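Local coordinates for 39 kDa initiator binding protein (Trichomonas vaginalis, PDB 1PP7) that binds the initiator (Inr) element of core promoters through this N-terminal DNA-binding domain, and so probably takes part in starting transcription, at residues N86-Q94 / Q104-R112; E17-K25 / P35-T43. All coordinates share one frame; numbering follows the deposited sequence.

Contact 2 comes first along the chain, pairing helix 16-23 with helix 34-45; contact 1 follows, joining the end of helix 80-89 and the start of strand 93-99 to strands 102-106 and 110-111. Their centres lie about 16 Å apart within one initiator-binding domain of the helix-turn-helix clan, and helices beside a beta hairpin are consistent with a winged-helix fold. Helix 34-45 links the two: His39 NE2 is probably hydrogen-bonded to Thr111 O at 2.6 Å, the His39 and Phe110 rings meet edge-to-face, and Leu90 packs on Pro35. Asn86 (phosphate) and Lys25 (deoxyribose), which both meet DNA, thus probably sit on one framework.

Contact 1: N86-Q94 / Q104-R112; sequences NLRDLAFEQ and QWKRSGFTR. With nucleotides of chain B; nucleotides of chain A.
Strand residues Glu93-Gln94 run antiparallel to Trp105-Lys106, with Glu93 and Lys106 a hydrogen-bonded pair (Glu93 N to Lys106 O 2.8 Å, Lys106 N to Glu93 O 3.1 Å) and Gln94 and Trp105 a non-hydrogen-bonded one. The Trp105 indole is sandwiched: Leu87 CD1 rests on one face, 3.7 Å from the six-membered-ring centroid, and Gln94 CB on the opposite face at 3.9 Å, both CH-pi contacts. Arg107 CD makes a CH-pi contact over one face of the Phe92 ring, 3.5 Å from its centroid. Phe92 also turns its edge to the face of Phe110 in a T-shaped pair, centroids 5.1 Å apart and planes at 72°. Extended from CG to NE, with CG opposite the backbone N (chi1 178°), Arg107 reaches Leu90 O and grips it side-on with NE (2.8 Å) and NH2 (3.1 Å), the oxygen lying in the guanidinium plane; NH2 also binds Asp118 O. Ala91, at positive phi, closes the helix in a Schellman motif. The carbonyl of the first non-helical residue is thus satisfied twice by Arg107, tying the hairpin to a helix whose Asn86 ND2 is hydrogen-bonded to a DNA phosphate and whose Arg88 lies near the DG4 phosphate of chain B.

Contact 2: E17-K25 / P35-T43; sequences EIVAALKRK and PRKLHMLLT. With ZN (zinc ion), chain I; nucleotides of chain B.
The ammonium of Lys37 is held by two backbone carbonyls: it gives a short bond to Arg24 O (NZ to O 2.5 Å), meeting that carbonyl almost head-on at a C=O...N angle of 174°, and a second to Ser32 O in the loop before helix 34-45. Arg24, whose guanidinium pairs with Asp29, is the first residue to leave helical geometry after helix 16-23, so this bond is made just past the helix end. To get there the Lys37 chain runs over the last turn of the helix, its CE 3.0 Å from Ala21 O and its CB 4.1 Å from Leu22 CD2; Leu22 and Lys37 lie alongside with their ends running opposite ways.

The rest of the interface is apolar. The two helices lie nearly antiparallel, the axes of residues 17-23 and 35-43 being 161° apart in direction and 10.1 Å apart at closest approach. Ile18 CG2, the branch opposite the backbone N (chi1 -49° for CG1), meets Leu41 CD2 at 4.2 Å, Leu22 CD1 faces Leu41 CG, and Ala21 CB abuts the sulfur of Met40. Met76 of helix 69-76 touches both Leu22 and Lys37.

On helix 34-45, His39 ND1 binds the zinc ion at 2.1 Å; a water also bound to the zinc ion donates to Thr43 OG1. His39 O takes the Thr43 N-H on one side of its plane and the Thr43 hydroxyl, well above the plane, on the other.

Beyond Arg24, Lys25 NZ bonds DA11 O4' of chain B at 3.0 Å, on the minor-groove side. The Lys37 charge, shared between two carbonyls, would fix the backbone at Arg24, next to Lys25, which meets the DNA.

Contact 1: N86-Q94 / Q104-R112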
loop_
_atom_site.group_PDB
_atom_site.type_symbol
_atom_site.label_atom_id
_atom_site.label_comp_id
_atom_site.label_asym_id
_atom_site.label_seq_id
_atom_site.Cartn_x
_atom_site.Cartn_y
_atom_site.Cartn_z
ATOM N N ASN C 86 1.836 -1.795 -11.278
ATOM C CA ASN C 86 1.181 -2.795 -10.447
ATOM C C ASN C 86 -0.315 -2.468 -10.163
ATOM O O ASN C 86 -1.167 -3.408 -10.152
ATOM C CB ASN C 86 1.922 -2.961 -9.107
ATOM C CG ASN C 86 3.271 -3.690 -9.244
ATOM O OD1 ASN C 86 3.591 -4.317 -10.291
ATOM N ND2 ASN C 86 4.060 -3.610 -8.190
ATOM N N LEU C 87 -0.633 -1.186 -9.900
ATOM C CA LEU C 87 -2.033 -0.810 -9.641
ATOM C C LEU C 87 -2.866 -1.112 -10.922
ATOM O O LEU C 87 -3.944 -1.768 -10.863
ATOM C CB LEU C 87 -2.156 0.677 -9.240
ATOM C CG LEU C 87 -1.384 1.045 -7.956
ATOM C CD1 LEU C 87 -1.580 2.459 -7.694
ATOM C CD2 LEU C 87 -1.847 0.296 -6.780
ATOM N N ARG C 88 -2.329 -0.657 -12.055
ATOM C CA ARG C 88 -2.902 -0.874 -13.367
ATOM C C ARG C 88 -3.144 -2.367 -13.642
ATOM O O ARG C 88 -4.299 -2.786 -13.828
ATOM C CB ARG C 88 -1.977 -0.252 -14.453
ATOM C CG ARG C 88 -1.939 -0.953 -15.870
ATOM C CD ARG C 88 -2.441 -0.024 -16.959
ATOM N NE ARG C 88 -3.080 1.129 -16.325
ATOM C CZ ARG C 88 -3.939 1.975 -16.909
ATOM N NH1 ARG C 88 -4.295 1.803 -18.195
ATOM N NH2 ARG C 88 -4.436 3.004 -16.194
ATOM N N ASP C 89 -2.088 -3.171 -13.616
ATOM C CA ASP C 89 -2.216 -4.604 -13.940
ATOM C C ASP C 89 -2.949 -5.457 -12.948
ATOM O O ASP C 89 -3.405 -6.534 -13.290
ATOM C CB ASP C 89 -0.843 -5.214 -14.240
ATOM C CG ASP C 89 -0.039 -4.384 -15.290
ATOM O OD1 ASP C 89 1.218 -4.576 -15.366
ATOM O OD2 ASP C 89 -0.654 -3.547 -16.032
ATOM N N LEU C 90 -3.087 -4.992 -11.712
ATOM C CA LEU C 90 -3.827 -5.775 -10.727
ATOM C C LEU C 90 -5.275 -5.301 -10.527
ATOM O O LEU C 90 -5.970 -5.739 -9.606
ATOM C CB LEU C 90 -3.039 -5.862 -9.408
ATOM C CG LEU C 90 -1.680 -6.578 -9.620
ATOM C CD1 LEU C 90 -0.913 -6.722 -8.368
ATOM C CD2 LEU C 90 -1.947 -7.952 -10.191
ATOM N N ALA C 91 -5.735 -4.405 -11.396
ATOM C CA ALA C 91 -7.124 -3.938 -11.396
ATOM C C ALA C 91 -7.582 -3.085 -10.223
ATOM O O ALA C 91 -8.707 -3.282 -9.665
ATOM C CB ALA C 91 -8.119 -5.173 -11.611
ATOM N N PHE C 92 -6.698 -2.173 -9.822
ATOM C CA PHE C 92 -7.044 -1.198 -8.791
ATOM C C PHE C 92 -7.661 -0.088 -9.648
ATOM O O PHE C 92 -7.270 0.158 -10.779
ATOM C CB PHE C 92 -5.827 -0.733 -8.012
ATOM C CG PHE C 92 -5.434 -1.687 -6.928
ATOM C CD1 PHE C 92 -5.835 -1.466 -5.604
ATOM C CD2 PHE C 92 -4.745 -2.879 -7.250
ATOM C CE1 PHE C 92 -5.568 -2.415 -4.621
ATOM C CE2 PHE C 92 -4.467 -3.829 -6.296
ATOM C CZ PHE C 92 -4.873 -3.612 -4.971
ATOM N N GLU C 93 -8.712 0.504 -9.148
ATOM C CA GLU C 93 -9.359 1.507 -9.918
ATOM C C GLU C 93 -9.259 2.841 -9.206
ATOM O O GLU C 93 -9.684 2.996 -8.053
ATOM C CB GLU C 93 -10.791 1.061 -10.145
ATOM C CG GLU C 93 -11.776 2.171 -10.499
ATOM C CD GLU C 93 -13.193 1.586 -10.667
ATOM O OE1 GLU C 93 -13.458 0.516 -10.053
ATOM O OE2 GLU C 93 -14.022 2.175 -11.393
ATOM N N GLN C 94 -8.648 3.793 -9.899
ATOM C CA GLN C 94 -8.439 5.119 -9.384
ATOM C C GLN C 94 -9.760 5.906 -9.380
ATOM O O GLN C 94 -10.472 5.983 -10.400
ATOM C CB GLN C 94 -7.409 5.854 -10.230
ATOM C CG GLN C 94 -6.995 7.128 -9.533
ATOM C CD GLN C 94 -5.812 7.770 -10.159
ATOM O OE1 GLN C 94 -5.066 7.116 -10.867
ATOM N NE2 GLN C 94 -5.621 9.061 -9.900
ATOM N N GLN C 104 -6.918 8.408 -4.648
ATOM C CA GLN C 104 -7.895 7.532 -3.977
ATOM C C GLN C 104 -8.176 6.336 -4.799
ATOM O O GLN C 104 -8.142 6.422 -6.033
ATOM C CB GLN C 104 -9.189 8.260 -3.744
ATOM C CG GLN C 104 -9.428 8.571 -2.297
ATOM C CD GLN C 104 -10.516 9.557 -2.125
ATOM O OE1 GLN C 104 -11.638 9.343 -2.616
ATOM N NE2 GLN C 104 -10.208 10.673 -1.427
ATOM N N TRP C 105 -8.506 5.226 -4.120
ATOM C CA TRP C 105 -8.703 3.939 -4.784
ATOM C C TRP C 105 -9.704 2.954 -4.249
ATOM O O TRP C 105 -10.077 3.029 -3.103
ATOM C CB TRP C 105 -7.383 3.153 -4.808
ATOM C CG TRP C 105 -6.273 3.893 -5.396
ATOM C CD1 TRP C 105 -5.605 4.928 -4.830
ATOM C CD2 TRP C 105 -5.733 3.730 -6.711
ATOM N NE1 TRP C 105 -4.706 5.427 -5.693
ATOM C CE2 TRP C 105 -4.747 4.715 -6.865
ATOM C CE3 TRP C 105 -5.985 2.854 -7.761
ATOM C CZ2 TRP C 105 -3.996 4.859 -8.047
ATOM C CZ3 TRP C 105 -5.256 2.991 -8.932
ATOM C CH2 TRP C 105 -4.271 3.993 -9.065
ATOM N N LYS C 106 -10.039 1.968 -5.103
ATOM C CA LYS C 106 -10.919 0.848 -4.782
ATOM C C LYS C 106 -10.569 -0.304 -5.729
ATOM O O LYS C 106 -9.953 -0.106 -6.763
ATOM C CB LYS C 106 -12.406 1.219 -4.893
ATOM C CG LYS C 106 -13.160 0.667 -6.107
ATOM C CD LYS C 106 -14.086 1.713 -6.683
ATOM C CE LYS C 106 -15.366 1.124 -7.326
ATOM N NZ LYS C 106 -15.169 0.282 -8.522
ATOM N N ARG C 107 -10.953 -1.523 -5.380
ATOM C CA ARG C 107 -10.629 -2.691 -6.205
ATOM C C ARG C 107 -11.611 -3.713 -5.708
ATOM O O ARG C 107 -11.787 -3.854 -4.499
ATOM C CB ARG C 107 -9.193 -3.148 -5.939
ATOM C CG ARG C 107 -8.801 -4.396 -6.740
ATOM C CD ARG C 107 -7.613 -5.133 -6.145
ATOM N NE ARG C 107 -7.033 -6.120 -7.053
ATOM C CZ ARG C 107 -6.649 -7.358 -6.692
ATOM N NH1 ARG C 107 -6.789 -7.804 -5.439
ATOM N NH2 ARG C 107 -6.082 -8.142 -7.582
ATOM N N SER C 108 -12.268 -4.438 -6.597
ATOM C CA SER C 108 -13.286 -5.363 -6.114
ATOM C C SER C 108 -12.744 -6.449 -5.144
ATOM O O SER C 108 -11.735 -7.088 -5.397
ATOM C CB SER C 108 -14.056 -5.953 -7.320
ATOM O OG SER C 108 -13.273 -6.948 -7.961
ATOM N N GLY C 109 -13.418 -6.615 -4.010
ATOM C CA GLY C 109 -13.001 -7.592 -3.027
ATOM C C GLY C 109 -11.793 -7.153 -2.198
ATOM O O GLY C 109 -11.171 -7.965 -1.484
ATOM N N PHE C 110 -11.451 -5.872 -2.296
ATOM C CA PHE C 110 -10.331 -5.343 -1.560
ATOM C C PHE C 110 -10.935 -4.336 -0.539
ATOM O O PHE C 110 -11.295 -3.189 -0.862
ATOM C CB PHE C 110 -9.349 -4.718 -2.565
ATOM C CG PHE C 110 -8.062 -4.259 -1.950
ATOM C CD1 PHE C 110 -7.961 -2.982 -1.365
ATOM C CD2 PHE C 110 -6.962 -5.119 -1.880
ATOM C CE1 PHE C 110 -6.788 -2.586 -0.719
ATOM C CE2 PHE C 110 -5.775 -4.717 -1.223
ATOM C CZ PHE C 110 -5.698 -3.454 -0.646
ATOM N N THR C 111 -11.031 -4.780 0.704
ATOM C CA THR C 111 -11.649 -3.974 1.743
ATOM C C THR C 111 -10.940 -4.118 3.067
ATOM O O THR C 111 -10.006 -4.935 3.210
ATOM C CB THR C 111 -13.117 -4.427 2.000
ATOM O OG1 THR C 111 -13.129 -5.721 2.639
ATOM C CG2 THR C 111 -13.850 -4.580 0.730
ATOM N N ARG C 112 -11.453 -3.343 4.032
ATOM C CA ARG C 112 -10.985 -3.301 5.411
ATOM C C ARG C 112 -10.698 -4.711 5.864
ATOM O O ARG C 112 -9.645 -4.951 6.415
ATOM C CB ARG C 112 -12.047 -2.651 6.309
ATOM C CG ARG C 112 -11.630 -2.302 7.758
ATOM C CD ARG C 112 -11.515 -0.789 7.992
ATOM N NE ARG C 112 -12.724 -0.059 7.599
ATOM C CZ ARG C 112 -12.866 1.260 7.696
ATOM N NH1 ARG C 112 -11.878 2.005 8.165
ATOM N NH2 ARG C 112 -14.005 1.839 7.343
ATOM P P DG B 4 -1.961 4.959 -15.067
ATOM O OP1 DG B 4 -3.426 4.770 -14.806
ATOM O OP2 DG B 4 -0.959 4.225 -14.270
ATOM O "O5'" DG B 4 -1.710 4.636 -16.599
ATOM C "C5'" DG B 4 -2.286 5.485 -17.587
ATOM C "C4'" DG B 4 -1.617 5.263 -18.920
ATOM O "O4'" DG B 4 -0.309 5.892 -18.931
ATOM C "C3'" DG B 4 -1.384 3.793 -19.246
ATOM O "O3'" DG B 4 -1.664 3.613 -20.637
ATOM C "C2'" DG B 4 0.082 3.591 -18.865
ATOM C "C1'" DG B 4 0.696 4.947 -19.202
ATOM N N9 DG B 4 1.910 5.354 -18.491
ATOM C C8 DG B 4 2.138 5.433 -17.120
ATOM N N7 DG B 4 3.354 5.845 -16.814
ATOM C C5 DG B 4 3.957 6.051 -18.054
ATOM C C6 DG B 4 5.274 6.491 -18.382
ATOM O O6 DG B 4 6.180 6.825 -17.618
ATOM N N1 DG B 4 5.476 6.528 -19.771
ATOM C C2 DG B 4 4.517 6.191 -20.724
ATOM N N2 DG B 4 4.873 6.279 -22.024
ATOM N N3 DG B 4 3.289 5.792 -20.422
ATOM C C4 DG B 4 3.077 5.743 -19.094
ATOM P P DC A 6 2.426 -9.637 -8.337
ATOM O OP1 DC A 6 2.889 -9.017 -7.046
ATOM O OP2 DC A 6 1.044 -10.224 -8.453
ATOM O "O5'" DC A 6 2.666 -8.599 -9.543
ATOM C "C5'" DC A 6 3.591 -7.493 -9.444
ATOM C "C4'" DC A 6 5.027 -7.971 -9.453
ATOM O "O4'" DC A 6 5.279 -8.693 -10.676
ATOM C "C3'" DC A 6 6.107 -6.881 -9.393
ATOM O "O3'" DC A 6 7.008 -7.084 -8.322
ATOM C "C2'" DC A 6 6.888 -7.001 -10.690
ATOM C "C1'" DC A 6 6.594 -8.414 -11.142
ATOM N N1 DC A 6 6.582 -8.586 -12.601
ATOM C C2 DC A 6 7.791 -8.553 -13.298
ATOM O O2 DC A 6 8.835 -8.315 -12.681
ATOM N N3 DC A 6 7.789 -8.776 -14.620
ATOM C C4 DC A 6 6.630 -9.004 -15.261
ATOM N N4 DC A 6 6.683 -9.222 -16.566
ATOM C C5 DC A 6 5.379 -9.011 -14.587
ATOM C C6 DC A 6 5.402 -8.796 -13.269
#

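Contact 2: E17-K25 / P35-T43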
loop_
_atom_site.group_PDB
_atom_site.type_symbol
_atom_site.label_atom_id
_atom_site.label_comp_id
_atom_site.label_asym_id
_atom_site.label_seq_id
_atom_site.Cartn_x
_atom_site.Cartn_y
_atom_site.Cartn_z
ATOM N N GLU C 17 8.577 -7.537 10.755
ATOM C CA GLU C 17 7.754 -8.448 9.977
ATOM C C GLU C 17 7.256 -7.817 8.657
ATOM O O GLU C 17 7.322 -8.435 7.567
ATOM C CB GLU C 17 6.574 -8.842 10.836
ATOM C CG GLU C 17 5.629 -9.817 10.232
ATOM C CD GLU C 17 4.418 -10.025 11.129
ATOM O OE1 GLU C 17 3.570 -10.894 10.780
ATOM O OE2 GLU C 17 4.313 -9.311 12.184
ATOM N N ILE C 18 6.742 -6.591 8.770
ATOM C CA ILE C 18 6.234 -5.861 7.622
ATOM C C ILE C 18 7.418 -5.479 6.685
ATOM O O ILE C 18 7.328 -5.580 5.462
ATOM C CB ILE C 18 5.487 -4.578 8.088
ATOM C CG1 ILE C 18 4.475 -4.905 9.199
ATOM C CG2 ILE C 18 4.851 -3.906 6.904
ATOM C CD1 ILE C 18 3.169 -5.533 8.741
ATOM N N VAL C 19 8.531 -5.050 7.258
ATOM C CA VAL C 19 9.680 -4.669 6.435
ATOM C C VAL C 19 10.090 -5.852 5.605
ATOM O O VAL C 19 10.344 -5.723 4.415
ATOM C CB VAL C 19 10.918 -4.241 7.256
ATOM C CG1 VAL C 19 12.060 -3.959 6.322
ATOM C CG2 VAL C 19 10.615 -3.031 8.057
ATOM N N ALA C 20 10.154 -7.005 6.257
ATOM C CA ALA C 20 10.508 -8.241 5.593
ATOM C C ALA C 20 9.477 -8.681 4.556
ATOM O O ALA C 20 9.871 -9.090 3.467
ATOM C CB ALA C 20 10.716 -9.356 6.612
ATOM N N ALA C 21 8.177 -8.614 4.868
ATOM C CA ALA C 21 7.165 -9.045 3.899
ATOM C C ALA C 21 7.167 -8.122 2.679
ATOM O O ALA C 21 6.776 -8.520 1.557
ATOM C CB ALA C 21 5.831 -9.030 4.527
ATOM N N LEU C 22 7.591 -6.874 2.900
ATOM C CA LEU C 22 7.642 -5.904 1.836
ATOM C C LEU C 22 8.838 -6.162 0.964
ATOM O O LEU C 22 8.804 -5.985 -0.242
ATOM C CB LEU C 22 7.695 -4.517 2.428
ATOM C CG LEU C 22 6.282 -4.087 2.841
ATOM C CD1 LEU C 22 6.298 -2.812 3.734
ATOM C CD2 LEU C 22 5.468 -3.921 1.560
ATOM N N LYS C 23 9.897 -6.632 1.581
ATOM C CA LYS C 23 11.137 -6.903 0.863
ATOM C C LYS C 23 11.057 -8.229 0.085
ATOM O O LYS C 23 11.713 -8.420 -0.938
ATOM C CB LYS C 23 12.305 -6.921 1.875
ATOM C CG LYS C 23 13.655 -6.450 1.335
ATOM C CD LYS C 23 14.686 -6.307 2.470
ATOM C CE LYS C 23 14.312 -5.199 3.469
ATOM N NZ LYS C 23 15.371 -4.979 4.516
ATOM N N ARG C 24 10.199 -9.116 0.537
ATOM C CA ARG C 24 10.112 -10.420 -0.083
ATOM C C ARG C 24 9.703 -10.420 -1.542
ATOM O O ARG C 24 8.733 -9.756 -1.914
ATOM C CB ARG C 24 9.179 -11.280 0.742
ATOM C CG ARG C 24 8.910 -12.619 0.194
ATOM C CD ARG C 24 7.817 -13.280 1.012
ATOM N NE ARG C 24 7.599 -14.617 0.477
ATOM C CZ ARG C 24 6.677 -15.485 0.877
ATOM N NH1 ARG C 24 5.819 -15.203 1.853
ATOM N NH2 ARG C 24 6.638 -16.649 0.269
ATOM N N LYS C 25 10.450 -11.182 -2.356
ATOM C CA LYS C 25 10.190 -11.313 -3.798
ATOM C C LYS C 25 8.769 -11.830 -4.030
ATOM O O LYS C 25 8.258 -12.607 -3.232
ATOM C CB LYS C 25 11.230 -12.273 -4.448
ATOM C CG LYS C 25 10.734 -13.091 -5.711
ATOM C CD LYS C 25 11.668 -13.053 -6.994
ATOM C CE LYS C 25 11.849 -11.633 -7.635
ATOM N NZ LYS C 25 12.381 -11.689 -9.044
ATOM N N PRO C 35 -1.015 -7.116 -3.955
ATOM C CA PRO C 35 -2.298 -6.840 -3.290
ATOM C C PRO C 35 -2.207 -7.057 -1.790
ATOM O O PRO C 35 -2.633 -6.166 -1.032
ATOM C CB PRO C 35 -3.274 -7.852 -3.921
ATOM C CG PRO C 35 -2.685 -8.098 -5.253
ATOM C CD PRO C 35 -1.178 -8.164 -4.984
ATOM N N ARG C 36 -1.660 -8.225 -1.368
ATOM C CA ARG C 36 -1.578 -8.543 0.051
ATOM C C ARG C 36 -0.500 -7.756 0.744
ATOM O O ARG C 36 -0.562 -7.553 1.970
ATOM C CB ARG C 36 -1.397 -10.026 0.289
ATOM C CG ARG C 36 -2.624 -10.824 -0.055
ATOM C CD ARG C 36 -2.526 -12.147 0.598
ATOM N NE ARG C 36 -3.518 -13.109 0.160
ATOM C CZ ARG C 36 -3.560 -14.322 0.688
ATOM N NH1 ARG C 36 -2.636 -14.622 1.623
ATOM N NH2 ARG C 36 -4.525 -15.205 0.354
ATOM N N LYS C 37 0.496 -7.310 -0.012
ATOM C CA LYS C 37 1.476 -6.431 0.594
ATOM C C LYS C 37 0.737 -5.085 0.839
ATOM O O LYS C 37 0.825 -4.525 1.934
ATOM C CB LYS C 37 2.688 -6.222 -0.314
ATOM C CG LYS C 37 3.478 -7.511 -0.457
ATOM C CD LYS C 37 4.460 -7.450 -1.604
ATOM C CE LYS C 37 5.726 -8.194 -1.241
ATOM N NZ LYS C 37 6.633 -8.474 -2.431
ATOM N N LEU C 38 -0.012 -4.586 -0.144
ATOM C CA LEU C 38 -0.721 -3.327 0.066
ATOM C C LEU C 38 -1.647 -3.513 1.234
ATOM O O LEU C 38 -1.715 -2.655 2.113
ATOM C CB LEU C 38 -1.582 -2.926 -1.136
ATOM C CG LEU C 38 -1.319 -1.552 -1.752
ATOM C CD1 LEU C 38 -2.482 -1.140 -2.651
ATOM C CD2 LEU C 38 -1.032 -0.531 -0.641
ATOM N N HIS C 39 -2.324 -4.660 1.253
ATOM C CA HIS C 39 -3.303 -4.934 2.269
ATOM C C HIS C 39 -2.708 -5.039 3.647
ATOM O O HIS C 39 -3.274 -4.480 4.612
ATOM C CB HIS C 39 -4.148 -6.183 1.919
ATOM C CG HIS C 39 -5.511 -6.173 2.535
ATOM N ND1 HIS C 39 -5.783 -6.757 3.759
ATOM C CD2 HIS C 39 -6.647 -5.524 2.167
ATOM C CE1 HIS C 39 -7.025 -6.468 4.121
ATOM N NE2 HIS C 39 -7.572 -5.718 3.173
ATOM N N MET C 40 -1.588 -5.741 3.788
ATOM C CA MET C 40 -0.994 -5.813 5.136
ATOM C C MET C 40 -0.534 -4.436 5.568
ATOM O O MET C 40 -0.538 -4.158 6.724
ATOM C CB MET C 40 0.227 -6.701 5.173
ATOM C CG MET C 40 -0.089 -8.117 4.873
ATOM S SD MET C 40 1.430 -9.126 4.826
ATOM C CE MET C 40 1.492 -9.756 3.056
ATOM N N LEU C 41 -0.126 -3.598 4.621
ATOM C CA LEU C 41 0.396 -2.285 4.926
ATOM C C LEU C 41 -0.722 -1.416 5.466
ATOM O O LEU C 41 -0.612 -0.818 6.497
ATOM C CB LEU C 41 0.951 -1.639 3.659
ATOM C CG LEU C 41 2.340 -1.056 3.791
ATOM C CD1 LEU C 41 2.457 0.242 3.015
ATOM C CD2 LEU C 41 2.622 -0.812 5.262
ATOM N N LEU C 42 -1.807 -1.406 4.714
ATOM C CA LEU C 42 -3.030 -0.699 4.982
ATOM C C LEU C 42 -3.550 -1.146 6.359
ATOM O O LEU C 42 -3.849 -0.316 7.246
ATOM C CB LEU C 42 -3.980 -1.095 3.881
ATOM C CG LEU C 42 -4.892 -0.161 3.112
ATOM C CD1 LEU C 42 -4.638 1.288 3.362
ATOM C CD2 LEU C 42 -4.766 -0.542 1.674
ATOM N N THR C 43 -3.622 -2.458 6.549
ATOM C CA THR C 43 -4.086 -3.027 7.787
ATOM C C THR C 43 -3.236 -2.522 8.945
ATOM O O THR C 43 -3.760 -2.066 9.991
ATOM C CB THR C 43 -4.027 -4.557 7.745
ATOM O OG1 THR C 43 -4.976 -5.048 6.781
ATOM C CG2 THR C 43 -4.392 -5.145 9.123
HETATM ZN ZN ZN I . -4.890 -8.340 4.723
ATOM P P DA B 11 18.612 -11.149 -10.262
ATOM O OP1 DA B 11 19.224 -10.229 -9.253
ATOM O OP2 DA B 11 19.475 -11.847 -11.266
ATOM O "O5'" DA B 11 17.748 -12.266 -9.519
ATOM C "C5'" DA B 11 16.705 -11.872 -8.629
ATOM C "C4'" DA B 11 15.746 -13.010 -8.395
ATOM O "O4'" DA B 11 14.871 -13.211 -9.529
ATOM C "C3'" DA B 11 16.417 -14.358 -8.149
ATOM O "O3'" DA B 11 15.611 -15.060 -7.220
ATOM C "C2'" DA B 11 16.269 -15.054 -9.485
ATOM C "C1'" DA B 11 14.876 -14.590 -9.831
ATOM N N9 DA B 11 14.499 -14.745 -11.222
ATOM C C8 DA B 11 15.315 -14.925 -12.311
ATOM N N7 DA B 11 14.662 -15.003 -13.451
ATOM C C5 DA B 11 13.328 -14.876 -13.080
ATOM C C6 DA B 11 12.157 -14.853 -13.822
ATOM N N6 DA B 11 12.133 -14.965 -15.146
ATOM N N1 DA B 11 10.992 -14.700 -13.157
ATOM C C2 DA B 11 11.027 -14.577 -11.816
ATOM N N3 DA B 11 12.074 -14.578 -11.003
ATOM C C4 DA B 11 13.212 -14.728 -11.708
ATOM P P DA B 12 16.266 -15.658 -5.891
ATOM O OP1 DA B 12 16.720 -14.508 -5.050
ATOM O OP2 DA B 12 17.250 -16.711 -6.336
ATOM O "O5'" DA B 12 15.019 -16.331 -5.164
ATOM C "C5'" DA B 12 13.932 -15.532 -4.710
ATOM C "C4'" DA B 12 12.617 -16.177 -5.084
ATOM O "O4'" DA B 12 12.475 -16.223 -6.525
ATOM C "C3'" DA B 12 12.473 -17.611 -4.597
ATOM O "O3'" DA B 12 11.158 -17.830 -4.048
ATOM C "C2'" DA B 12 12.754 -18.428 -5.851
ATOM C "C1'" DA B 12 12.236 -17.542 -6.964
ATOM N N9 DA B 12 12.900 -17.710 -8.264
ATOM C C8 DA B 12 14.259 -17.758 -8.516
ATOM N N7 DA B 12 14.556 -17.868 -9.790
ATOM C C5 DA B 12 13.313 -17.913 -10.426
ATOM C C6 DA B 12 12.937 -17.997 -11.810
ATOM N N6 DA B 12 13.815 -18.097 -12.804
ATOM N N1 DA B 12 11.610 -17.974 -12.116
ATOM C C2 DA B 12 10.727 -17.893 -11.092
ATOM N N3 DA B 12 10.962 -17.827 -9.755
ATOM C C4 DA B 12 12.284 -17.830 -9.494
HETATM O O HOH W 1 -3.961 -7.754 6.760
#